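Local coordinates for protein lactaldehyde dehydrogenase (Methanocaldococcus jannaschii, PDB 3PQA) that oxidises lactaldehyde to lactate in the biosynthesis of coenzyme F420, preferring NAD over NADP as the electron acceptor, at residues B[42-47]-B[211-216]; B[48-53]-B[191-196]; B[162-167]-B[202-207]. One frame throughout, in Å; residues are numbered along the deposited sequence.

Reading from the N terminus, segments 42-47 and 48-53 come first, at the end of helix 33-44 and on helix 47-51, and both pair with segments far along the chain. Contact 2 closes its loop at 191-196, and contact 1 closes a wider one at 211-216 that encloses the other two. Contact 3, from 162-167 to 202-207, crosses contact 2, since its first segment falls within the 48-196 span and its second beyond it. Contacts 2 and 3 meet in the sheet of the cofactor-binding domain, where strands 160-165 and 194-196 are neighbours. Together the three tie the N-terminal helices and helix 201-210 to that sheet.

Contact 1 (B[42-47]-B[211-216]); sequences TAEKYK and NEKVNM
Glu44 and Lys213 mark the closest approach of the two backbones, with 7.2 Å between their CA atoms, and each lies in a type I beta turn, one running from Glu44 to Lys47 and the other from Asn211 to Val214. The second turn belongs to the Rossmann-like NAD domain, leading from helix 201-210 into strand 216-220, while the first links helix 33-44 to helix 47-51. The contact lies at the surface and is made by long polar side chains, which can span a gap between two turns. Glu44 and Lys213 cross at about a right angle. The lysine runs extended and then bends at its last torsion (chi4 -71°), which brings NZ 3.0 Å from Glu44 OE1 on the syn side, well out of the carboxylate plane; a weak second bond reaches OE2. Glu44 is modelled in two conformations; this salt bridge is that of one, and is doubtful for the other. Lys47 and Asn215 reach toward each other from opposite directions, and Lys47 NZ donates to Asn215 OD1 over 3.2 Å, at a C=O...N angle of 127° and tilted somewhat from the carbonyl plane. That oxygen also accepts from the backbone N of Ile133, its stronger partner, so the amide is held from the neighbouring strand 122-138 while lending itself to the lysine. A water takes a second bond from Lys47 NZ (2.7 Å) and donates to Lys213 O. Asn211 suits the start of its turn, forming an Asx turn: Asn211 OD1 accepts in the carbonyl plane from Lys213 N at 2.9 Å.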
loop_
_atom_site.group_PDB
_atom_site.type_symbol
_atom_site.label_atom_id
_atom_site.label_comp_id
_atom_site.label_asym_id
_atom_site.label_seq_id
_atom_site.Cartn_x
_atom_site.Cartn_y
_atom_site.Cartn_z
ATOM N N THR B 42 2.807 -37.276 -7.599
ATOM C CA THR B 42 1.507 -37.301 -6.925
ATOM C C THR B 42 1.036 -35.916 -6.463
ATOM O O THR B 42 -0.121 -35.557 -6.698
ATOM C CB THR B 42 1.477 -38.365 -5.797
ATOM O OG1 THR B 42 1.764 -39.645 -6.364
ATOM C CG2 THR B 42 0.113 -38.440 -5.157
ATOM N N ALA B 43 1.932 -35.127 -5.857
ATOM C CA ALA B 43 1.658 -33.733 -5.498
ATOM C C ALA B 43 1.156 -32.918 -6.696
ATOM O O ALA B 43 0.210 -32.121 -6.570
ATOM C CB ALA B 43 2.922 -33.084 -4.890
ATOM N N GLU B 44 1.770 -33.151 -7.858
ATOM C CA GLU B 44 1.404 -32.474 -9.103
ATOM C C GLU B 44 -0.089 -32.648 -9.404
ATOM O O GLU B 44 -0.748 -31.727 -9.909
ATOM C CB GLU B 44 2.248 -33.013 -10.273
ATOM C CG GLU B 44 2.069 -32.271 -11.605
ATOM C CD GLU B 44 2.698 -32.998 -12.788
ATOM O OE1 GLU B 44 2.993 -34.202 -12.666
ATOM O OE2 GLU B 44 2.897 -32.372 -13.851
ATOM N N LYS B 45 -0.612 -33.839 -9.095
ATOM C CA LYS B 45 -2.001 -34.187 -9.380
ATOM C C LYS B 45 -2.983 -33.363 -8.556
ATOM O O LYS B 45 -4.150 -33.269 -8.916
ATOM C CB LYS B 45 -2.257 -35.685 -9.154
ATOM C CG LYS B 45 -1.504 -36.582 -10.123
ATOM C CD LYS B 45 -1.701 -38.062 -9.822
ATOM C CE LYS B 45 -0.814 -38.918 -10.730
ATOM N NZ LYS B 45 -0.982 -40.373 -10.454
ATOM N N TYR B 46 -2.503 -32.747 -7.471
ATOM C CA TYR B 46 -3.389 -31.972 -6.601
ATOM C C TYR B 46 -3.246 -30.461 -6.726
ATOM O O TYR B 46 -3.833 -29.717 -5.932
ATOM C CB TYR B 46 -3.201 -32.393 -5.150
ATOM C CG TYR B 46 -3.648 -33.807 -4.907
ATOM C CD1 TYR B 46 -5.005 -34.134 -4.860
ATOM C CD2 TYR B 46 -2.716 -34.817 -4.737
ATOM C CE1 TYR B 46 -5.410 -35.454 -4.645
ATOM C CE2 TYR B 46 -3.102 -36.125 -4.514
ATOM C CZ TYR B 46 -4.440 -36.436 -4.462
ATOM O OH TYR B 46 -4.789 -37.745 -4.243
ATOM N N LYS B 47 -2.489 -30.015 -7.729
ATOM C CA LYS B 47 -2.269 -28.574 -7.968
ATOM C C LYS B 47 -3.569 -27.821 -8.229
ATOM O O LYS B 47 -3.758 -26.716 -7.718
ATOM C CB LYS B 47 -1.288 -28.349 -9.121
ATOM C CG LYS B 47 0.153 -28.723 -8.789
ATOM C CD LYS B 47 1.083 -28.570 -10.002
ATOM C CE LYS B 47 1.480 -27.104 -10.258
ATOM N NZ LYS B 47 2.329 -26.980 -11.490
ATOM N N ASN B 211 14.069 -31.405 -9.429
ATOM C CA ASN B 211 12.872 -31.881 -10.141
ATOM C C ASN B 211 12.150 -30.766 -10.896
ATOM O O ASN B 211 11.763 -29.762 -10.300
ATOM C CB ASN B 211 11.900 -32.551 -9.173
ATOM C CG ASN B 211 10.869 -33.398 -9.883
ATOM O OD1 ASN B 211 10.031 -32.889 -10.635
ATOM N ND2 ASN B 211 10.920 -34.708 -9.643
ATOM N N GLU B 212 11.934 -30.965 -12.193
ATOM C CA GLU B 212 11.374 -29.910 -13.046
ATOM C C GLU B 212 9.894 -29.616 -12.791
ATOM O O GLU B 212 9.369 -28.618 -13.293
ATOM C CB GLU B 212 11.641 -30.218 -14.530
ATOM C CG GLU B 212 13.132 -30.362 -14.846
ATOM C CD GLU B 212 13.540 -29.850 -16.229
ATOM O OE1 GLU B 212 14.739 -29.989 -16.567
ATOM O OE2 GLU B 212 12.683 -29.317 -16.980
ATOM N N LYS B 213 9.223 -30.490 -12.034
ATOM C CA LYS B 213 7.822 -30.273 -11.651
ATOM C C LYS B 213 7.684 -29.314 -10.463
ATOM O O LYS B 213 6.620 -28.724 -10.248
ATOM C CB LYS B 213 7.126 -31.599 -11.338
ATOM C CG LYS B 213 6.917 -32.491 -12.564
ATOM C CD LYS B 213 6.342 -33.844 -12.166
ATOM C CE LYS B 213 6.413 -34.849 -13.326
ATOM N NZ LYS B 213 5.461 -34.521 -14.403
ATOM N N VAL B 214 8.751 -29.163 -9.688
ATOM C CA VAL B 214 8.721 -28.241 -8.550
ATOM C C VAL B 214 8.841 -26.822 -9.107
ATOM O O VAL B 214 9.690 -26.566 -9.959
ATOM C CB VAL B 214 9.849 -28.582 -7.541
ATOM C CG1 VAL B 214 9.955 -27.517 -6.438
ATOM C CG2 VAL B 214 9.595 -29.982 -6.925
ATOM N N ASN B 215 7.981 -25.907 -8.648
ATOM C CA ASN B 215 7.922 -24.560 -9.220
ATOM C C ASN B 215 8.743 -23.515 -8.471
ATOM O O ASN B 215 9.124 -22.469 -9.028
ATOM C CB ASN B 215 6.463 -24.108 -9.324
ATOM C CG ASN B 215 5.663 -24.983 -10.287
ATOM O OD1 ASN B 215 4.826 -25.783 -9.874
ATOM N ND2 ASN B 215 5.957 -24.857 -11.577
ATOM N N MET B 216 8.997 -23.800 -7.202
ATOM C CA MET B 216 9.685 -22.862 -6.321
ATOM C C MET B 216 10.411 -23.621 -5.232
ATOM O O MET B 216 9.896 -24.621 -4.722
ATOM C CB MET B 216 8.694 -21.865 -5.711
ATOM C CG MET B 216 9.262 -21.051 -4.561
ATOM S SD MET B 216 8.318 -19.580 -4.224
ATOM C CE MET B 216 9.338 -18.907 -2.879
HETATM O O HOH W 1 4.313 -28.761 -11.591
#

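Contact 2 (B[48-53]-B[191-196]); sequences EVMKNL and LGVYNL
Met50 and Val193 meet without any flat group between them; of the flat groups nearby, two asparagine amides and the two peptide carbonyls they meet, none bridges the two segments. Asn52 folds back so that its ND2 donates to Glu48 O over 2.9 Å, while its own backbone N reaches the same oxygen at 3.1 Å from the opposite face of the carbonyl plane. In the other segment, Asn195 ND2 comes to Gly192 O from above the carbonyl plane, at 3.0 Å, and also bonds Ile161 O on the adjoining strand 160-165. The first pair of bonds accompanies the last turn of helix 47-51; the Asn195 bond to Gly192 links the 3-10 turn 191-193 to strand 194-196 in the sheet of the NAD domain.

Between the segments the packing is apolar. Met50 bends at its second and third torsions (chi2 -31°, chi3 -76°), which curls the chain across Val193 at about a right angle. Met50 CG lies 3.6 Å from Val193 CB, and SD follows at 3.8 Å from that same atom, so the branch point of the valine is met by both carbon and sulfur. Val49 adds a looser touch, CG1 to Val193 CG1 at 4.5 Å. A flexible methionine suits this place because it can fold round a compact, beta-branched neighbour. Val193 also packs on Leu184 of helix 171-186 and on Tyr46, and Met50 on Val160. Elsewhere on helix 47-51, Glu48 and Lys51 pack against Glu415 of the second subunit.

With apolar packing as the interaction found between the segments, the contact probably depends mainly on fit and burial, while polar bonds within each segment help to shape its backbone.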
loop_
_atom_site.group_PDB
_atom_site.type_symbol
_atom_site.label_atom_id
_atom_site.label_comp_id
_atom_site.label_asym_id
_atom_site.label_seq_id
_atom_site.Cartn_x
_atom_site.Cartn_y
_atom_site.Cartn_z
ATOM N N GLU B 48 -4.455 -28.418 -9.024
ATOM C CA GLU B 48 -5.756 -27.799 -9.303
ATOM C C GLU B 48 -6.645 -27.685 -8.075
ATOM O O GLU B 48 -7.275 -26.644 -7.862
ATOM C CB GLU B 48 -6.479 -28.500 -10.461
ATOM C CG GLU B 48 -5.958 -28.049 -11.819
ATOM C CD GLU B 48 -6.079 -26.536 -12.016
ATOM O OE1 GLU B 48 -5.042 -25.860 -12.171
ATOM O OE2 GLU B 48 -7.215 -26.021 -12.012
ATOM N N VAL B 49 -6.690 -28.747 -7.270
ATOM C CA VAL B 49 -7.443 -28.741 -6.015
ATOM C C VAL B 49 -7.000 -27.623 -5.070
ATOM O O VAL B 49 -7.849 -26.864 -4.563
ATOM C CB VAL B 49 -7.406 -30.127 -5.297
ATOM C CG1 VAL B 49 -7.908 -30.017 -3.855
ATOM C CG2 VAL B 49 -8.248 -31.121 -6.046
ATOM N N MET B 50 -5.688 -27.516 -4.837
ATOM C CA MET B 50 -5.144 -26.449 -3.983
ATOM C C MET B 50 -5.378 -25.047 -4.560
ATOM O O MET B 50 -5.725 -24.113 -3.821
ATOM C CB MET B 50 -3.643 -26.627 -3.735
ATOM C CG MET B 50 -3.241 -27.227 -2.392
ATOM S SD MET B 50 -4.267 -26.911 -0.943
ATOM C CE MET B 50 -3.801 -25.237 -0.555
ATOM N N LYS B 51 -5.152 -24.894 -5.863
ATOM C CA LYS B 51 -5.306 -23.598 -6.542
ATOM C C LYS B 51 -6.736 -23.067 -6.400
ATOM O O LYS B 51 -6.957 -21.854 -6.342
ATOM C CB LYS B 51 -4.926 -23.731 -8.014
ATOM C CG LYS B 51 -5.078 -22.462 -8.841
ATOM C CD LYS B 51 -4.799 -22.778 -10.290
ATOM C CE LYS B 51 -4.848 -21.536 -11.144
ATOM N NZ LYS B 51 -4.657 -21.926 -12.564
ATOM N N ASN B 52 -7.692 -23.976 -6.328
ATOM C CA ASN B 52 -9.099 -23.584 -6.273
ATOM C C ASN B 52 -9.743 -23.660 -4.910
ATOM O O ASN B 52 -10.933 -23.409 -4.784
ATOM C CB ASN B 52 -9.926 -24.387 -7.275
ATOM C CG ASN B 52 -9.584 -24.050 -8.691
ATOM O OD1 ASN B 52 -9.802 -22.938 -9.144
ATOM N ND2 ASN B 52 -9.036 -24.993 -9.393
ATOM N N LEU B 53 -8.969 -23.981 -3.888
ATOM C CA LEU B 53 -9.501 -24.023 -2.537
ATOM C C LEU B 53 -9.974 -22.624 -2.141
ATOM O O LEU B 53 -9.215 -21.662 -2.272
ATOM C CB LEU B 53 -8.427 -24.494 -1.560
ATOM C CG LEU B 53 -8.906 -25.371 -0.414
ATOM C CD1 LEU B 53 -9.454 -26.683 -0.982
ATOM C CD2 LEU B 53 -7.763 -25.645 0.543
ATOM N N LEU B 191 -5.135 -35.391 1.200
ATOM C CA LEU B 191 -3.892 -35.347 1.968
ATOM C C LEU B 191 -2.686 -35.051 1.090
ATOM O O LEU B 191 -1.674 -34.536 1.571
ATOM C CB LEU B 191 -3.675 -36.661 2.729
ATOM C CG LEU B 191 -4.749 -37.069 3.737
ATOM C CD1 LEU B 191 -4.227 -38.254 4.559
ATOM C CD2 LEU B 191 -5.145 -35.897 4.632
ATOM N N GLY B 192 -2.815 -35.370 -0.196
ATOM C CA GLY B 192 -1.742 -35.180 -1.175
ATOM C C GLY B 192 -1.304 -33.750 -1.456
ATOM O O GLY B 192 -0.310 -33.537 -2.149
ATOM N N VAL B 193 -2.036 -32.776 -0.921
ATOM C CA VAL B 193 -1.656 -31.365 -1.071
ATOM C C VAL B 193 -0.428 -30.968 -0.231
ATOM O O VAL B 193 0.257 -29.994 -0.555
ATOM C CB VAL B 193 -2.833 -30.378 -0.797
ATOM C CG1 VAL B 193 -4.054 -30.712 -1.655
ATOM C CG2 VAL B 193 -3.176 -30.330 0.682
ATOM N N TYR B 194 -0.168 -31.720 0.840
ATOM C CA TYR B 194 1.020 -31.522 1.671
ATOM C C TYR B 194 1.738 -32.850 1.886
ATOM O O TYR B 194 1.117 -33.838 2.300
ATOM C CB TYR B 194 0.672 -30.877 3.019
ATOM C CG TYR B 194 1.870 -30.895 3.947
ATOM C CD1 TYR B 194 2.849 -29.902 3.869
ATOM C CD2 TYR B 194 2.059 -31.949 4.853
ATOM C CE1 TYR B 194 3.971 -29.941 4.693
ATOM C CE2 TYR B 194 3.172 -32.004 5.676
ATOM C CZ TYR B 194 4.128 -31.007 5.596
ATOM O OH TYR B 194 5.238 -31.058 6.413
ATOM N N ASN B 195 3.043 -32.860 1.623
ATOM C CA ASN B 195 3.823 -34.091 1.653
ATOM C C ASN B 195 5.142 -33.919 2.409
ATOM O O ASN B 195 6.044 -33.232 1.939
ATOM C CB ASN B 195 4.117 -34.568 0.227
ATOM C CG ASN B 195 2.864 -34.633 -0.655
ATOM O OD1 ASN B 195 2.215 -35.676 -0.739
ATOM N ND2 ASN B 195 2.520 -33.517 -1.312
ATOM N N LEU B 196 5.256 -34.564 3.568
ATOM C CA LEU B 196 6.514 -34.564 4.306
ATOM C C LEU B 196 7.390 -35.701 3.794
ATOM O O LEU B 196 6.980 -36.869 3.806
ATOM C CB LEU B 196 6.268 -34.690 5.811
ATOM C CG LEU B 196 7.486 -34.490 6.722
ATOM C CD1 LEU B 196 7.918 -33.012 6.878
ATOM C CD2 LEU B 196 7.212 -35.111 8.089
#

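Contact 3 (B[162-167]-B[202-207]); sequences VHHPSS and EVVGDE. With SO4 (sulfate ion), chain G.
His164 turns its ring between strand 160-165 and helix 201-210 of the Rossmann-like NAD domain, and each neighbour meets a different part of it. Val204 comes at the ring obliquely, its CG1 lying 3.6 Å from His164 ND1. Over one face, toward the rim, stands the backbone N of Gly205, 4.2 Å from His164 CG; the CA atoms of the two residues are 6.0 Å apart, and glycine leaves room beside the ring. At the edge, near the ring plane, lies a sulfate ion, probably from the crystallisation liquor. The imidazole points there because CG is anti to the backbone N (chi1 175°). His164 NE2 donates to sulfate O3 over 2.7 Å (N-H...O angle 156°), and ND1 bonds Leu197 O, so the ring has polar partners on both nitrogens and may well be protonated. With an alanine here, the sulfate would probably lose that donor, Leu197 O its partner, and a gap would open beside Val204. The anion is held further by Gly201 N at the start of the helix, whose positive end would favour it. Relatives hold the adenosine ribose of the cofactor in this region, so the site may echo a cofactor position. Ser167 completes the grip through its backbone, Ser167 N donating to sulfate O3 at 3.0 Å and to O1 at 3.2 Å.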
loop_
_atom_site.group_PDB
_atom_site.type_symbol
_atom_site.label_atom_id
_atom_site.label_comp_id
_atom_site.label_asym_id
_atom_site.label_seq_id
_atom_site.Cartn_x
_atom_site.Cartn_y
_atom_site.Cartn_z
ATOM N N VAL B 162 5.807 -29.930 -1.129
ATOM C CA VAL B 162 6.687 -31.056 -0.792
ATOM C C VAL B 162 7.763 -30.524 0.142
ATOM O O VAL B 162 8.425 -29.515 -0.151
ATOM C CB VAL B 162 7.273 -31.769 -2.031
ATOM C CG1 VAL B 162 6.147 -32.472 -2.820
ATOM C CG2 VAL B 162 8.043 -30.811 -2.931
ATOM N N HIS B 163 7.898 -31.170 1.290
ATOM C CA HIS B 163 8.632 -30.580 2.397
ATOM C C HIS B 163 9.646 -31.569 2.931
ATOM O O HIS B 163 9.259 -32.626 3.438
ATOM C CB HIS B 163 7.623 -30.187 3.486
ATOM C CG HIS B 163 8.249 -29.749 4.777
ATOM N ND1 HIS B 163 7.560 -29.759 5.967
ATOM C CD2 HIS B 163 9.494 -29.295 5.067
ATOM C CE1 HIS B 163 8.349 -29.325 6.937
ATOM N NE2 HIS B 163 9.525 -29.027 6.414
ATOM N N HIS B 164 10.931 -31.235 2.796
ATOM C CA HIS B 164 11.992 -32.000 3.436
ATOM C C HIS B 164 12.508 -31.315 4.705
ATOM O O HIS B 164 13.095 -30.247 4.631
ATOM C CB HIS B 164 13.162 -32.253 2.489
ATOM C CG HIS B 164 14.318 -32.927 3.162
ATOM N ND1 HIS B 164 14.327 -34.279 3.434
ATOM C CD2 HIS B 164 15.461 -32.428 3.691
ATOM C CE1 HIS B 164 15.448 -34.590 4.065
ATOM N NE2 HIS B 164 16.152 -33.487 4.231
ATOM N N PRO B 165 12.309 -31.946 5.874
ATOM C CA PRO B 165 12.823 -31.414 7.130
ATOM C C PRO B 165 14.246 -31.923 7.371
ATOM O O PRO B 165 14.603 -33.010 6.898
ATOM C CB PRO B 165 11.866 -32.018 8.157
ATOM C CG PRO B 165 11.530 -33.362 7.577
ATOM C CD PRO B 165 11.606 -33.233 6.072
ATOM N N SER B 166 15.058 -31.158 8.093
ATOM C CA SER B 166 16.396 -31.620 8.426
ATOM C C SER B 166 16.336 -32.922 9.225
ATOM O O SER B 166 15.584 -33.031 10.191
ATOM C CB SER B 166 17.126 -30.565 9.262
ATOM O OG SER B 166 18.363 -31.084 9.733
ATOM N N SER B 167 17.157 -33.890 8.832
ATOM C CA SER B 167 17.242 -35.174 9.534
ATOM C C SER B 167 17.873 -35.073 10.923
ATOM O O SER B 167 17.832 -36.030 11.700
ATOM C CB SER B 167 18.010 -36.174 8.679
ATOM O OG SER B 167 17.419 -36.258 7.398
ATOM N N GLU B 202 20.856 -35.064 0.719
ATOM C CA GLU B 202 21.510 -35.168 -0.580
ATOM C C GLU B 202 20.767 -36.085 -1.570
ATOM O O GLU B 202 21.114 -36.155 -2.744
ATOM C CB GLU B 202 22.996 -35.548 -0.414
ATOM C CG GLU B 202 23.270 -36.977 0.045
ATOM C CD GLU B 202 23.075 -37.228 1.548
ATOM O OE1 GLU B 202 22.764 -36.288 2.334
ATOM O OE2 GLU B 202 23.244 -38.413 1.935
ATOM N N VAL B 203 19.731 -36.769 -1.093
ATOM C CA VAL B 203 18.849 -37.565 -1.940
ATOM C C VAL B 203 17.493 -36.845 -2.106
ATOM O O VAL B 203 17.115 -36.457 -3.213
ATOM C CB VAL B 203 18.648 -38.984 -1.349
ATOM C CG1 VAL B 203 17.785 -39.835 -2.270
ATOM C CG2 VAL B 203 19.996 -39.665 -1.097
ATOM N N VAL B 204 16.782 -36.677 -0.992
ATOM C CA VAL B 204 15.410 -36.167 -0.978
ATOM C C VAL B 204 15.401 -34.647 -1.210
ATOM O O VAL B 204 14.665 -34.146 -2.069
ATOM C CB VAL B 204 14.702 -36.522 0.355
ATOM C CG1 VAL B 204 13.298 -35.946 0.385
ATOM C CG2 VAL B 204 14.658 -38.027 0.566
ATOM N N GLY B 205 16.229 -33.928 -0.453
ATOM C CA GLY B 205 16.386 -32.479 -0.650
ATOM C C GLY B 205 16.857 -32.170 -2.064
ATOM O O GLY B 205 16.287 -31.320 -2.747
ATOM N N ASP B 206 17.879 -32.895 -2.521
ATOM C CA ASP B 206 18.399 -32.724 -3.878
ATOM C C ASP B 206 17.333 -32.939 -4.964
ATOM O O ASP B 206 17.272 -32.182 -5.939
ATOM C CB ASP B 206 19.581 -33.667 -4.120
ATOM C CG ASP B 206 20.244 -33.434 -5.459
ATOM O OD1 ASP B 206 20.958 -32.414 -5.593
ATOM O OD2 ASP B 206 20.037 -34.253 -6.377
ATOM N N GLU B 207 16.509 -33.979 -4.806
ATOM C CA GLU B 207 15.457 -34.257 -5.780
ATOM C C GLU B 207 14.417 -33.129 -5.834
ATOM O O GLU B 207 13.958 -32.782 -6.908
ATOM C CB GLU B 207 14.786 -35.626 -5.541
ATOM C CG GLU B 207 13.761 -36.010 -6.618
ATOM C CD GLU B 207 14.338 -35.990 -8.034
ATOM O OE1 GLU B 207 15.528 -36.318 -8.209
ATOM O OE2 GLU B 207 13.598 -35.659 -8.980
HETATM S S SO4 G . 19.658 -33.740 6.109
HETATM O O1 SO4 G . 20.044 -33.352 7.460
HETATM O O2 SO4 G . 20.071 -35.116 5.832
HETATM O O3 SO4 G . 18.212 -33.646 5.998
HETATM O O4 SO4 G . 20.293 -32.859 5.141
#